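Salmonella typhimurium DB7155 bacteriophage DET7 tailspike (PDB 2V5I) probably binds and hydrolyses the O-antigen polysaccharide of its Salmonella host as the trimeric, beta-helical receptor-binding protein of the phage tail. Local coordinates at residues A[351-356]-A[401-406]; A[371-376]-A[384-389]. One frame throughout, in Å; residues are numbered along the deposited sequence.

Contact 1 (A[351-356]-A[401-406]); sequences VQDCAG and GIKPQP
Lys403 reaches Asp353 with its ammonium group, and the two form a salt bridge in which NZ donates a hydrogen bond to OD1 of Asp353 over 2.8 Å. The bond uses the syn lone pair of OD1, on the side of OD2. OD2 of Asp353 lies 4.0 Å from NZ of Lys403, and a water bridges that gap: it donates to Asp353 OD2 at 2.7 Å and accepts from Lys403 NZ at 2.9 Å. Both carboxylate oxygens are tied to one ammonium group, one directly and one through water. The lysine chain runs extended beyond CG and crosses the aspartate at about a right angle. OD1 of Asp353 lies to the side of the CE-NZ bond, with an angle of about 95° at NZ, which leaves CE of Lys403 3.2 Å from it. The CB of Asp353 does not head for the lysine; chi1 of -160°, with CG beside the carbonyl carbon, brings the carboxylate nearer to it. The residues belong to two coils of the right-handed parallel beta-helix of this P22-tailspike relative that are separated by a third: Asp353 follows the end of strand 345-352, with positive phi where the chain turns, and Lys403 sits in the loop between strands 393-398 and 412-414. Tyr378 of the skipped coil packs against Asp353 and makes a cation-pi interaction with Lys403. No other pair of residues of the two segments comes within 4.5 Å, and the buried surface is just 67 Å². Tyr345 of the second subunit packs on Asp353, while Asn365 of that subunit packs on Ile402.

Contact 2 (A[371-376]-A[384-389]); sequences ITVIDC and DQIIII
Val373 holds CG1 opposite its backbone N (chi1 -178°), and Ile386 places CG1 opposite its own carbonyl carbon (chi1 -61°), which brings the two branches together at 3.6 Å between Val373 CG1 and Ile386 CG1. The side chains slide past each other in opposite directions. The end of the isoleucine therefore travels on along the valine, its CD1 lying 3.8 Å from Val373 CB and 4.0 Å from Val373 O. Gln385, extended beyond CG, passes alongside the backbone of Cys376, with Gln385 CG 3.8 Å from Cys376 O. This is a corner of one coil of the parallel beta-helix: strand 371-374 ends, the chain turns, and strand 386-388 sets out along another face, the two strands lying in different parallel sheets. Their inward side chains meet across the interior, where Val373 and Ile386 are buried. A water fills the angle of the corner and joins the two segments through three hydrogen bonds: it donates to Val373 O at 3.1 Å and to Gln385 OE1 at 2.8 Å, and accepts from Cys376 N at 3.1 Å. The carbonyl of Val373, near the strand end, and the amide of Cys376, in the turn, are each given a partner in this way, and the glutamine amide is held from both ends, since Gln385 NE2 bonds to Gln405 OE1. Neighbouring coils continue the packing on both flanks: Cys376 rests on Val351 and Cys354 of the preceding coil, and Ile386 on Ala399 and Ile412 of the following one.

How the contacts relate
The centres of contacts 1 and 2 lie 9 Å apart. Contact 2 turns a corner within a single coil; contact 1 joins the coils before and after it, so its salt bridge spans the outside of that corner. Strands 345-352 and 371-374 are parallel neighbours, with Val351 N 2.8 Å from Thr372 O in a probable hydrogen bond. Asp375 holds segment 401-406 through its carboxylate: OD1 lies 2.9 Å from Lys403 N and OD2 accepts from Ile402 N. OD2 also bonds to Tyr345 OH of the second subunit, placing both contacts beside the trimer interface. Gly356 O packs against Cys376 CB, 3.7 Å away, and so joins the two contacts directly.

Contact 1 (A[351-356]-A[401-406])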
ATOM      1  N   VAL A 351      -7.238   1.357  -9.075  1.00  9.10           N
ATOM      2  CA  VAL A 351      -8.087   0.962 -10.186  1.00  9.79           C
ATOM      3  C   VAL A 351      -7.341   1.386 -11.455  1.00 10.50           C
ATOM      4  O   VAL A 351      -7.035   2.568 -11.627  1.00 11.23           O
ATOM      5  CB  VAL A 351      -9.475   1.646 -10.096  1.00  8.79           C
ATOM      6  CG1 VAL A 351     -10.316   1.229 -11.269  1.00 10.59           C
ATOM      7  CG2 VAL A 351     -10.180   1.280  -8.814  1.00 13.05           C
ATOM      8  N   GLN A 352      -7.077   0.451 -12.353  1.00  9.21           N
ATOM      9  CA  GLN A 352      -6.269   0.784 -13.521  1.00 10.98           C
ATOM     10  C   GLN A 352      -6.767   0.036 -14.746  1.00 12.18           C
ATOM     11  O   GLN A 352      -7.088  -1.148 -14.671  1.00 12.16           O
ATOM     12  CB  GLN A 352      -4.773   0.626 -13.266  1.00 15.24           C
ATOM     13  CG  GLN A 352      -4.307  -0.646 -12.822  1.00 17.91           C
ATOM     14  CD  GLN A 352      -2.871  -0.695 -12.145  1.00 19.14           C
ATOM     15  OE1 GLN A 352      -2.183   0.316 -11.758  1.00 20.13           O
ATOM     16  NE2 GLN A 352      -2.441  -1.906 -12.008  1.00 16.90           N
ATOM     17  N   ASP A 353      -6.904   0.762 -15.857  1.00 12.10           N
ATOM     18  CA  ASP A 353      -7.168   0.121 -17.189  1.00 11.27           C
ATOM     19  C   ASP A 353      -8.521  -0.545 -17.192  1.00 13.17           C
ATOM     20  O   ASP A 353      -8.614  -1.732 -17.563  1.00 12.56           O
ATOM     21  CB  ASP A 353      -6.042  -0.875 -17.574  1.00 12.94           C
ATOM     22  CG  ASP A 353      -5.982  -1.181 -19.092  1.00 17.05           C
ATOM     23  OD1 ASP A 353      -6.537  -0.420 -19.893  1.00 19.50           O
ATOM     24  OD2 ASP A 353      -5.326  -2.175 -19.455  1.00 23.29           O
ATOM     25  N   CYS A 354      -9.549   0.221 -16.811  1.00 11.87           N
ATOM     26  CA  CYS A 354     -10.954  -0.262 -16.803  1.00 11.25           C
ATOM     27  C   CYS A 354     -11.677   0.246 -18.035  1.00 12.13           C
ATOM     28  O   CYS A 354     -11.456   1.376 -18.515  1.00 12.21           O
ATOM     29  CB  CYS A 354     -11.741   0.107 -15.555  1.00 12.83           C
ATOM     30  SG  CYS A 354     -11.132  -0.788 -14.070  1.00 16.10           S
ATOM     31  N   ALA A 355     -12.454  -0.643 -18.660  1.00 12.52           N
ATOM     32  CA  ALA A 355     -13.214  -0.259 -19.849  1.00 13.32           C
ATOM     33  C   ALA A 355     -14.298   0.777 -19.596  1.00 15.15           C
ATOM     34  O   ALA A 355     -14.548   1.619 -20.452  1.00 14.30           O
ATOM     35  CB  ALA A 355     -13.827  -1.481 -20.505  1.00 15.22           C
ATOM     36  N   GLY A 356     -14.989   0.703 -18.457  1.00 16.64           N
ATOM     37  CA  GLY A 356     -15.872   1.769 -18.025  1.00 16.39           C
ATOM     38  C   GLY A 356     -15.286   2.653 -16.919  1.00 16.60           C
ATOM     39  O   GLY A 356     -14.064   2.771 -16.779  1.00 16.20           O
ATOM     40  N   GLY A 401      -3.242   8.006 -16.671  1.00 13.15           N
ATOM     41  CA  GLY A 401      -2.378   6.947 -17.109  1.00 13.65           C
ATOM     42  C   GLY A 401      -1.742   7.288 -18.441  1.00 14.15           C
ATOM     43  O   GLY A 401      -1.536   8.480 -18.743  1.00 15.80           O
ATOM     44  N   ILE A 402      -1.538   6.272 -19.269  1.00  9.98           N
ATOM     45  CA  ILE A 402      -0.794   6.420 -20.540  1.00 10.86           C
ATOM     46  C   ILE A 402      -1.681   6.413 -21.792  1.00 13.53           C
ATOM     47  O   ILE A 402      -1.201   6.780 -22.867  1.00 15.17           O
ATOM     48  CB  ILE A 402       0.287   5.307 -20.641  1.00 11.85           C
ATOM     49  CG1 ILE A 402       1.480   5.732 -21.522  1.00 12.53           C
ATOM     50  CG2 ILE A 402      -0.320   3.930 -20.957  1.00 13.60           C
ATOM     51  CD1 ILE A 402       2.733   4.907 -21.209  1.00 14.70           C
ATOM     52  N   LYS A 403      -2.923   6.000 -21.662  1.00 13.40           N
ATOM     53  CA  LYS A 403      -3.816   5.907 -22.811  1.00 14.08           C
ATOM     54  C   LYS A 403      -4.301   7.306 -23.151  1.00 15.71           C
ATOM     55  O   LYS A 403      -4.439   8.178 -22.275  1.00 15.20           O
ATOM     56  CB  LYS A 403      -5.010   4.989 -22.494  1.00 15.20           C
ATOM     57  CG  LYS A 403      -4.620   3.519 -22.243  1.00 18.19           C
ATOM     58  CD  LYS A 403      -5.808   2.535 -22.272  1.00 20.00           C
ATOM     59  CE  LYS A 403      -5.294   1.101 -22.482  1.00 23.86           C
ATOM     60  NZ  LYS A 403      -6.347   0.082 -22.613  1.00 23.06           N
ATOM     61  N   PRO A 404      -4.598   7.523 -24.428  1.00 18.45           N
ATOM     62  CA  PRO A 404      -5.203   8.788 -24.780  1.00 20.09           C
ATOM     63  C   PRO A 404      -6.538   8.934 -24.087  1.00 18.08           C
ATOM     64  O   PRO A 404      -7.260   7.950 -23.868  1.00 17.92           O
ATOM     65  CB  PRO A 404      -5.344   8.716 -26.303  1.00 21.34           C
ATOM     66  CG  PRO A 404      -5.318   7.316 -26.652  1.00 24.07           C
ATOM     67  CD  PRO A 404      -4.495   6.607 -25.574  1.00 20.16           C
ATOM     68  N   GLN A 405      -6.904  10.169 -23.768  1.00 16.64           N
ATOM     69  CA  GLN A 405      -8.164  10.383 -23.041  1.00 15.59           C
ATOM     70  C   GLN A 405      -9.360  10.034 -23.894  1.00 17.14           C
ATOM     71  O   GLN A 405      -9.388  10.339 -25.079  1.00 18.28           O
ATOM     72  CB  GLN A 405      -8.270  11.840 -22.584  1.00 17.03           C
ATOM     73  CG  GLN A 405      -7.330  12.218 -21.461  1.00 17.63           C
ATOM     74  CD  GLN A 405      -7.760  11.676 -20.117  1.00 15.66           C
ATOM     75  OE1 GLN A 405      -8.943  11.409 -19.879  1.00 19.23           O
ATOM     76  NE2 GLN A 405      -6.794  11.459 -19.238  1.00 15.50           N
ATOM     77  N   PRO A 406     -10.380   9.426 -23.294  1.00 17.56           N
ATOM     78  CA  PRO A 406     -11.617   9.234 -24.053  1.00 17.94           C
ATOM     79  C   PRO A 406     -12.276  10.574 -24.367  1.00 18.60           C
ATOM     80  O   PRO A 406     -12.178  11.505 -23.568  1.00 18.68           O
ATOM     81  CB  PRO A 406     -12.523   8.444 -23.096  1.00 19.93           C
ATOM     82  CG  PRO A 406     -11.934   8.557 -21.776  1.00 17.80           C
ATOM     83  CD  PRO A 406     -10.472   8.920 -21.921  1.00 17.77           C
TER
HETATM   84  O   HOH W   1      -4.875  -2.392 -22.075  1.00 36.15           O

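Contact 2 (A[371-376]-A[384-389])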
ATOM      1  N   ILE A 371      -5.399   7.166  -3.414  1.00  9.47           N
ATOM      2  CA  ILE A 371      -6.253   6.548  -4.473  1.00 10.68           C
ATOM      3  C   ILE A 371      -5.538   6.655  -5.822  1.00 10.51           C
ATOM      4  O   ILE A 371      -4.968   7.680  -6.160  1.00 12.84           O
ATOM      5  CB  ILE A 371      -7.635   7.276  -4.580  1.00 12.75           C
ATOM      6  CG1 ILE A 371      -8.352   7.363  -3.219  1.00 18.11           C
ATOM      7  CG2 ILE A 371      -8.544   6.560  -5.560  1.00 17.52           C
ATOM      8  CD1 ILE A 371      -8.689   6.049  -2.570  1.00 15.90           C
ATOM      9  N   THR A 372      -5.618   5.590  -6.610  1.00  9.01           N
ATOM     10  CA  THR A 372      -5.103   5.631  -8.003  1.00  9.60           C
ATOM     11  C   THR A 372      -6.251   5.166  -8.876  1.00 11.60           C
ATOM     12  O   THR A 372      -6.807   4.078  -8.639  1.00 11.75           O
ATOM     13  CB  THR A 372      -3.912   4.634  -8.167  1.00 11.07           C
ATOM     14  OG1 THR A 372      -2.805   5.044  -7.336  1.00 12.43           O
ATOM     15  CG2 THR A 372      -3.461   4.508  -9.599  1.00 13.77           C
ATOM     16  N   VAL A 373      -6.694   5.996  -9.823  1.00  9.86           N
ATOM     17  CA  VAL A 373      -7.734   5.607 -10.796  1.00 10.18           C
ATOM     18  C   VAL A 373      -7.265   6.118 -12.141  1.00 11.19           C
ATOM     19  O   VAL A 373      -7.466   7.301 -12.461  1.00 11.35           O
ATOM     20  CB  VAL A 373      -9.124   6.209 -10.452  1.00 10.51           C
ATOM     21  CG1 VAL A 373     -10.136   5.726 -11.463  1.00 12.59           C
ATOM     22  CG2 VAL A 373      -9.586   5.804  -9.110  1.00 10.51           C
ATOM     23  N   ILE A 374      -6.704   5.227 -12.959  1.00  8.16           N
ATOM     24  CA  ILE A 374      -5.978   5.645 -14.150  1.00  6.95           C
ATOM     25  C   ILE A 374      -6.366   4.776 -15.348  1.00  9.72           C
ATOM     26  O   ILE A 374      -6.652   3.597 -15.181  1.00  9.70           O
ATOM     27  CB  ILE A 374      -4.456   5.585 -13.944  1.00  8.85           C
ATOM     28  CG1 ILE A 374      -3.975   4.192 -13.644  1.00 11.89           C
ATOM     29  CG2 ILE A 374      -4.026   6.558 -12.817  1.00  9.23           C
ATOM     30  CD1 ILE A 374      -2.526   4.064 -13.518  1.00 15.76           C
ATOM     31  N   ASP A 375      -6.354   5.390 -16.551  1.00  9.08           N
ATOM     32  CA  ASP A 375      -6.649   4.659 -17.816  1.00 10.33           C
ATOM     33  C   ASP A 375      -8.007   3.978 -17.692  1.00 11.95           C
ATOM     34  O   ASP A 375      -8.219   2.847 -18.220  1.00 13.62           O
ATOM     35  CB  ASP A 375      -5.495   3.698 -18.143  1.00  9.85           C
ATOM     36  CG  ASP A 375      -4.306   4.412 -18.721  1.00 14.71           C
ATOM     37  OD1 ASP A 375      -4.515   5.506 -19.266  1.00 14.37           O
ATOM     38  OD2 ASP A 375      -3.165   3.916 -18.587  1.00 12.83           O
ATOM     39  N   CYS A 376      -8.968   4.697 -17.120  1.00 12.09           N
ATOM     40  CA  CYS A 376     -10.321   4.205 -17.066  1.00 10.09           C
ATOM     41  C   CYS A 376     -11.198   4.799 -18.193  1.00 11.95           C
ATOM     42  O   CYS A 376     -10.788   5.686 -18.948  1.00 11.06           O
ATOM     43  CB  CYS A 376     -10.949   4.363 -15.663  1.00 11.63           C
ATOM     44  SG  CYS A 376     -10.098   3.248 -14.482  1.00 15.64           S
ATOM     45  N   ASP A 384     -18.189   9.718 -16.656  1.00 17.26           N
ATOM     46  CA  ASP A 384     -16.987  10.259 -16.103  1.00 16.15           C
ATOM     47  C   ASP A 384     -16.136   9.128 -15.538  1.00 15.79           C
ATOM     48  O   ASP A 384     -16.676   8.094 -15.174  1.00 18.84           O
ATOM     49  CB  ASP A 384     -17.328  11.248 -15.013  1.00 16.42           C
ATOM     50  CG  ASP A 384     -18.316  12.325 -15.505  1.00 19.72           C
ATOM     51  OD1 ASP A 384     -18.131  12.840 -16.620  1.00 20.97           O
ATOM     52  OD2 ASP A 384     -19.297  12.607 -14.790  1.00 27.16           O
ATOM     53  N   GLN A 385     -14.837   9.348 -15.396  1.00 11.81           N
ATOM     54  CA  GLN A 385     -13.936   8.297 -14.892  1.00 11.38           C
ATOM     55  C   GLN A 385     -14.056   8.100 -13.398  1.00 11.82           C
ATOM     56  O   GLN A 385     -13.966   6.952 -12.906  1.00 12.12           O
ATOM     57  CB  GLN A 385     -12.511   8.588 -15.299  1.00  9.64           C
ATOM     58  CG  GLN A 385     -12.282   8.498 -16.831  1.00 13.37           C
ATOM     59  CD  GLN A 385     -11.027   9.184 -17.313  1.00 14.24           C
ATOM     60  OE1 GLN A 385      -9.962   9.091 -16.711  1.00 15.24           O
ATOM     61  NE2 GLN A 385     -11.145   9.866 -18.434  1.00 16.01           N
ATOM     62  N   ILE A 386     -14.111   9.213 -12.651  1.00 10.47           N
ATOM     63  CA  ILE A 386     -14.125   9.196 -11.213  1.00 12.30           C
ATOM     64  C   ILE A 386     -15.331  10.066 -10.810  1.00 12.59           C
ATOM     65  O   ILE A 386     -15.347  11.255 -11.107  1.00 12.41           O
ATOM     66  CB  ILE A 386     -12.805   9.802 -10.664  1.00 12.35           C
ATOM     67  CG1 ILE A 386     -11.573   8.992 -11.120  1.00 14.90           C
ATOM     68  CG2 ILE A 386     -12.856   9.951  -9.173  1.00 13.22           C
ATOM     69  CD1 ILE A 386     -10.256   9.820 -11.069  1.00 17.19           C
ATOM     70  N   ILE A 387     -16.310   9.493 -10.120  1.00 11.71           N
ATOM     71  CA  ILE A 387     -17.553  10.178  -9.749  1.00 13.14           C
ATOM     72  C   ILE A 387     -17.739  10.054  -8.244  1.00 12.49           C
ATOM     73  O   ILE A 387     -17.640   8.955  -7.697  1.00 11.56           O
ATOM     74  CB  ILE A 387     -18.731   9.493 -10.429  1.00 15.16           C
ATOM     75  CG1 ILE A 387     -18.604   9.632 -11.949  1.00 17.76           C
ATOM     76  CG2 ILE A 387     -20.068  10.049  -9.879  1.00 17.42           C
ATOM     77  CD1 ILE A 387     -19.165   8.417 -12.731  1.00 23.24           C
ATOM     78  N   ILE A 388     -17.913  11.193  -7.568  1.00 11.73           N
ATOM     79  CA  ILE A 388     -18.288  11.240  -6.173  1.00 11.49           C
ATOM     80  C   ILE A 388     -19.489  12.166  -6.114  1.00 13.06           C
ATOM     81  O   ILE A 388     -19.419  13.289  -6.572  1.00 13.74           O
ATOM     82  CB  ILE A 388     -17.163  11.776  -5.248  1.00 12.97           C
ATOM     83  CG1 ILE A 388     -15.885  10.934  -5.410  1.00 13.83           C
ATOM     84  CG2 ILE A 388     -17.632  11.796  -3.801  1.00 14.54           C
ATOM     85  CD1 ILE A 388     -14.699  11.476  -4.630  1.00 16.22           C
ATOM     86  N   ILE A 389     -20.583  11.722  -5.491  1.00 12.45           N
ATOM     87  CA  ILE A 389     -21.835  12.499  -5.516  1.00 13.26           C
ATOM     88  C   ILE A 389     -21.945  13.509  -4.390  1.00 14.49           C
ATOM     89  O   ILE A 389     -22.288  14.661  -4.635  1.00 15.45           O
ATOM     90  CB  ILE A 389     -23.051  11.556  -5.422  1.00 14.20           C
ATOM     91  CG1 ILE A 389     -23.065  10.599  -6.598  1.00 15.32           C
ATOM     92  CG2 ILE A 389     -24.357  12.358  -5.318  1.00 15.58           C
ATOM     93  CD1 ILE A 389     -23.184  11.249  -7.984  1.00 20.29           C
TER
HETATM   94  O   HOH W   2      -8.931   7.064 -15.142  1.00 14.82           O